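PDB 1YQF: putative p22 protein from Leishmania major, which is of unknown function but belongs to the MAM33 family of mitochondrial glycoproteins and is a homologue of human p32. Local coordinates for residues 65-70 against 78-83. Residues are numbered along the deposited sequence; the frame is centred on the assembly and turned at random.
Sequences FDLTKS and VRYSTN
The Tyr80 ring leans toward strand 64-71 with one face against Phe65 CB, and its buried hydroxyl, OH, has no hydrogen-bonding partner in the model. Its CG is wedged between the backbone N and the carbonyl carbon (chi1 62°), which swings the ring so that Phe65 CB stands 3.9 Å from the Tyr80 ring centroid: a CH-pi contact. The two rings are nearly parallel, 20° apart, but strongly offset, so little of one lies over the other. Thr82 CG2 meets Phe65 CE1 at 3.4 Å, while Leu67 CD1 approaches Tyr80 CE1 obliquely at 4.1 Å and Leu67 packs CB to CB on Val78. Helix 173-202 lies against this apolar face, Tyr182 meeting the Phe65 ring edge-to-face.

On the opposite face, Arg79 grips the Asp66 carboxylate side-on: Arg79 NE donates to Asp66 OD1 (2.9 Å) and NH2 to OD2 (3.1 Å), both at syn lone pairs and within the guanidinium plane. A bend at chi3 brings the guanidinium alongside; NH1 donates to Lys132 O, probably helping to hold its orientation.

Phe65 N to Tyr80 O (2.9 Å) and Tyr80 N to Phe65 O run nearly along the C=O axes; Val78 N bonds Leu67 O in the carbonyl plane, whereas Leu67 N sits above the Val78 carbonyl plane. Between these pairs, Asp66 and Arg79 form the non-hydrogen-bonded pair, their side chains making the cross-strand salt bridge. With segments at 163°, this is an antiparallel beta hairpin, consistent with the p32 (MAM33) fold.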
ATOM      1  N   PHE A  65     -19.121  -3.117   3.534  1.00 34.22           N
ATOM      2  CA  PHE A  65     -20.513  -3.386   3.201  1.00 34.81           C
ATOM      3  C   PHE A  65     -20.693  -3.501   1.695  1.00 34.73           C
ATOM      4  O   PHE A  65     -20.054  -2.793   0.925  1.00 34.58           O
ATOM      5  CB  PHE A  65     -21.418  -2.279   3.740  1.00 35.15           C
ATOM      6  CG  PHE A  65     -21.410  -2.161   5.237  1.00 37.21           C
ATOM      7  CD1 PHE A  65     -20.429  -1.419   5.882  1.00 39.70           C
ATOM      8  CD2 PHE A  65     -22.390  -2.783   6.002  1.00 39.31           C
ATOM      9  CE1 PHE A  65     -20.419  -1.303   7.274  1.00 40.80           C
ATOM     10  CE2 PHE A  65     -22.391  -2.670   7.395  1.00 40.53           C
ATOM     11  CZ  PHE A  65     -21.403  -1.930   8.030  1.00 40.93           C
ATOM     12  N   ASP A  66     -21.578  -4.403   1.294  1.00 35.11           N
ATOM     13  CA  ASP A  66     -21.916  -4.618  -0.101  1.00 35.53           C
ATOM     14  C   ASP A  66     -23.391  -4.319  -0.304  1.00 35.93           C
ATOM     15  O   ASP A  66     -24.238  -4.844   0.414  1.00 35.92           O
ATOM     16  CB  ASP A  66     -21.653  -6.074  -0.488  1.00 35.54           C
ATOM     17  CG  ASP A  66     -20.197  -6.352  -0.768  1.00 35.71           C
ATOM     18  OD1 ASP A  66     -19.341  -5.497  -0.451  1.00 37.46           O
ATOM     19  OD2 ASP A  66     -19.818  -7.412  -1.306  1.00 36.38           O
ATOM     20  N   LEU A  67     -23.688  -3.474  -1.282  1.00 36.49           N
ATOM     21  CA  LEU A  67     -25.053  -3.276  -1.746  1.00 36.82           C
ATOM     22  C   LEU A  67     -25.218  -4.156  -2.971  1.00 37.12           C
ATOM     23  O   LEU A  67     -24.529  -3.957  -3.965  1.00 36.73           O
ATOM     24  CB  LEU A  67     -25.280  -1.817  -2.119  1.00 36.89           C
ATOM     25  CG  LEU A  67     -25.351  -0.849  -0.940  1.00 37.53           C
ATOM     26  CD1 LEU A  67     -25.184   0.585  -1.415  1.00 38.08           C
ATOM     27  CD2 LEU A  67     -26.670  -1.021  -0.217  1.00 37.30           C
ATOM     28  N   THR A  68     -26.119  -5.132  -2.898  1.00 38.04           N
ATOM     29  CA  THR A  68     -26.338  -6.072  -3.997  1.00 38.96           C
ATOM     30  C   THR A  68     -27.724  -5.918  -4.613  1.00 40.40           C
ATOM     31  O   THR A  68     -28.690  -5.609  -3.924  1.00 40.61           O
ATOM     32  CB  THR A  68     -26.163  -7.521  -3.510  1.00 38.62           C
ATOM     33  OG1 THR A  68     -27.116  -7.813  -2.476  1.00 38.86           O
ATOM     34  CG2 THR A  68     -24.806  -7.721  -2.848  1.00 37.80           C
ATOM     35  N   LYS A  69     -27.806  -6.161  -5.917  1.00 42.19           N
ATOM     36  CA  LYS A  69     -29.066  -6.084  -6.658  1.00 43.63           C
ATOM     37  C   LYS A  69     -28.877  -6.641  -8.070  1.00 44.50           C
ATOM     38  O   LYS A  69     -27.797  -6.529  -8.642  1.00 45.13           O
ATOM     39  CB  LYS A  69     -29.563  -4.633  -6.717  1.00 43.92           C
ATOM     40  CG  LYS A  69     -30.089  -4.161  -8.074  1.00 44.95           C
ATOM     41  CD  LYS A  69     -30.340  -2.662  -8.082  1.00 46.47           C
ATOM     42  CE  LYS A  69     -30.608  -2.140  -9.487  1.00 46.94           C
ATOM     43  NZ  LYS A  69     -30.676  -0.652  -9.541  1.00 46.83           N
ATOM     44  N   SER A  70     -29.935  -7.223  -8.629  1.00 45.22           N
ATOM     45  CA  SER A  70     -29.907  -7.705 -10.008  1.00 45.74           C
ATOM     46  C   SER A  70     -30.540  -6.684 -10.949  1.00 45.90           C
ATOM     47  O   SER A  70     -31.444  -5.941 -10.558  1.00 45.84           O
ATOM     48  CB  SER A  70     -30.631  -9.044 -10.124  1.00 45.86           C
ATOM     49  OG  SER A  70     -29.878 -10.074  -9.505  1.00 46.31           O
ATOM     50  N   VAL A  78     -22.151  -2.834  -5.116  1.00 28.96           N
ATOM     51  CA  VAL A  78     -21.519  -1.567  -4.766  1.00 28.96           C
ATOM     52  C   VAL A  78     -20.893  -1.743  -3.390  1.00 29.23           C
ATOM     53  O   VAL A  78     -21.595  -1.894  -2.395  1.00 29.19           O
ATOM     54  CB  VAL A  78     -22.525  -0.407  -4.740  1.00 28.65           C
ATOM     55  CG1 VAL A  78     -21.830   0.898  -4.358  1.00 27.74           C
ATOM     56  CG2 VAL A  78     -23.215  -0.271  -6.094  1.00 28.73           C
ATOM     57  N   ARG A  79     -19.568  -1.725  -3.347  1.00 29.57           N
ATOM     58  CA  ARG A  79     -18.822  -2.015  -2.132  1.00 29.83           C
ATOM     59  C   ARG A  79     -18.203  -0.752  -1.561  1.00 30.11           C
ATOM     60  O   ARG A  79     -17.651   0.066  -2.288  1.00 29.92           O
ATOM     61  CB  ARG A  79     -17.732  -3.041  -2.439  1.00 29.82           C
ATOM     62  CG  ARG A  79     -16.800  -3.342  -1.278  1.00 29.99           C
ATOM     63  CD  ARG A  79     -15.912  -4.538  -1.530  1.00 30.07           C
ATOM     64  NE  ARG A  79     -16.677  -5.779  -1.666  1.00 29.48           N
ATOM     65  CZ  ARG A  79     -16.196  -6.910  -2.174  1.00 30.03           C
ATOM     66  NH1 ARG A  79     -14.947  -6.971  -2.604  1.00 29.57           N
ATOM     67  NH2 ARG A  79     -16.964  -7.990  -2.253  1.00 30.37           N
ATOM     68  N   TYR A  80     -18.295  -0.603  -0.248  1.00 30.73           N
ATOM     69  CA  TYR A  80     -17.696   0.530   0.446  1.00 31.56           C
ATOM     70  C   TYR A  80     -17.315   0.156   1.863  1.00 32.45           C
ATOM     71  O   TYR A  80     -17.740  -0.873   2.384  1.00 32.95           O
ATOM     72  CB  TYR A  80     -18.663   1.709   0.484  1.00 31.46           C
ATOM     73  CG  TYR A  80     -19.947   1.417   1.223  1.00 31.99           C
ATOM     74  CD1 TYR A  80     -20.952   0.663   0.631  1.00 32.60           C
ATOM     75  CD2 TYR A  80     -20.157   1.894   2.515  1.00 32.72           C
ATOM     76  CE1 TYR A  80     -22.132   0.387   1.303  1.00 33.66           C
ATOM     77  CE2 TYR A  80     -21.339   1.626   3.195  1.00 32.97           C
ATOM     78  CZ  TYR A  80     -22.322   0.872   2.582  1.00 33.39           C
ATOM     79  OH  TYR A  80     -23.495   0.594   3.245  1.00 34.46           O
ATOM     80  N   SER A  81     -16.519   1.019   2.480  1.00 33.35           N
ATOM     81  CA  SER A  81     -16.099   0.857   3.862  1.00 34.01           C
ATOM     82  C   SER A  81     -16.555   2.080   4.645  1.00 35.65           C
ATOM     83  O   SER A  81     -16.548   3.198   4.119  1.00 35.83           O
ATOM     84  CB  SER A  81     -14.575   0.712   3.940  1.00 33.63           C
ATOM     85  OG  SER A  81     -14.133   0.618   5.286  1.00 32.52           O
ATOM     86  N   THR A  82     -16.950   1.873   5.898  1.00 37.57           N
ATOM     87  CA  THR A  82     -17.351   2.977   6.770  1.00 39.40           C
ATOM     88  C   THR A  82     -16.153   3.502   7.562  1.00 41.59           C
ATOM     89  O   THR A  82     -16.300   4.391   8.398  1.00 41.28           O
ATOM     90  CB  THR A  82     -18.471   2.540   7.726  1.00 38.98           C
ATOM     91  OG1 THR A  82     -18.009   1.473   8.576  1.00 39.69           O
ATOM     92  CG2 THR A  82     -19.638   1.941   6.960  1.00 38.16           C
ATOM     93  N   ASN A  83     -14.977   2.934   7.300  1.00 44.79           N
ATOM     94  CA  ASN A  83     -13.726   3.449   7.849  1.00 47.56           C
ATOM     95  C   ASN A  83     -13.334   4.720   7.120  1.00 51.32           C
ATOM     96  O   ASN A  83     -13.561   4.856   5.913  1.00 51.51           O
ATOM     97  CB  ASN A  83     -12.592   2.423   7.719  1.00 46.97           C
ATOM     98  CG  ASN A  83     -12.545   1.447   8.880  1.00 45.95           C
ATOM     99  OD1 ASN A  83     -12.839   1.811  10.021  1.00 42.87           O
ATOM    100  ND2 ASN A  83     -12.168   0.201   8.596  1.00 44.29           N
TER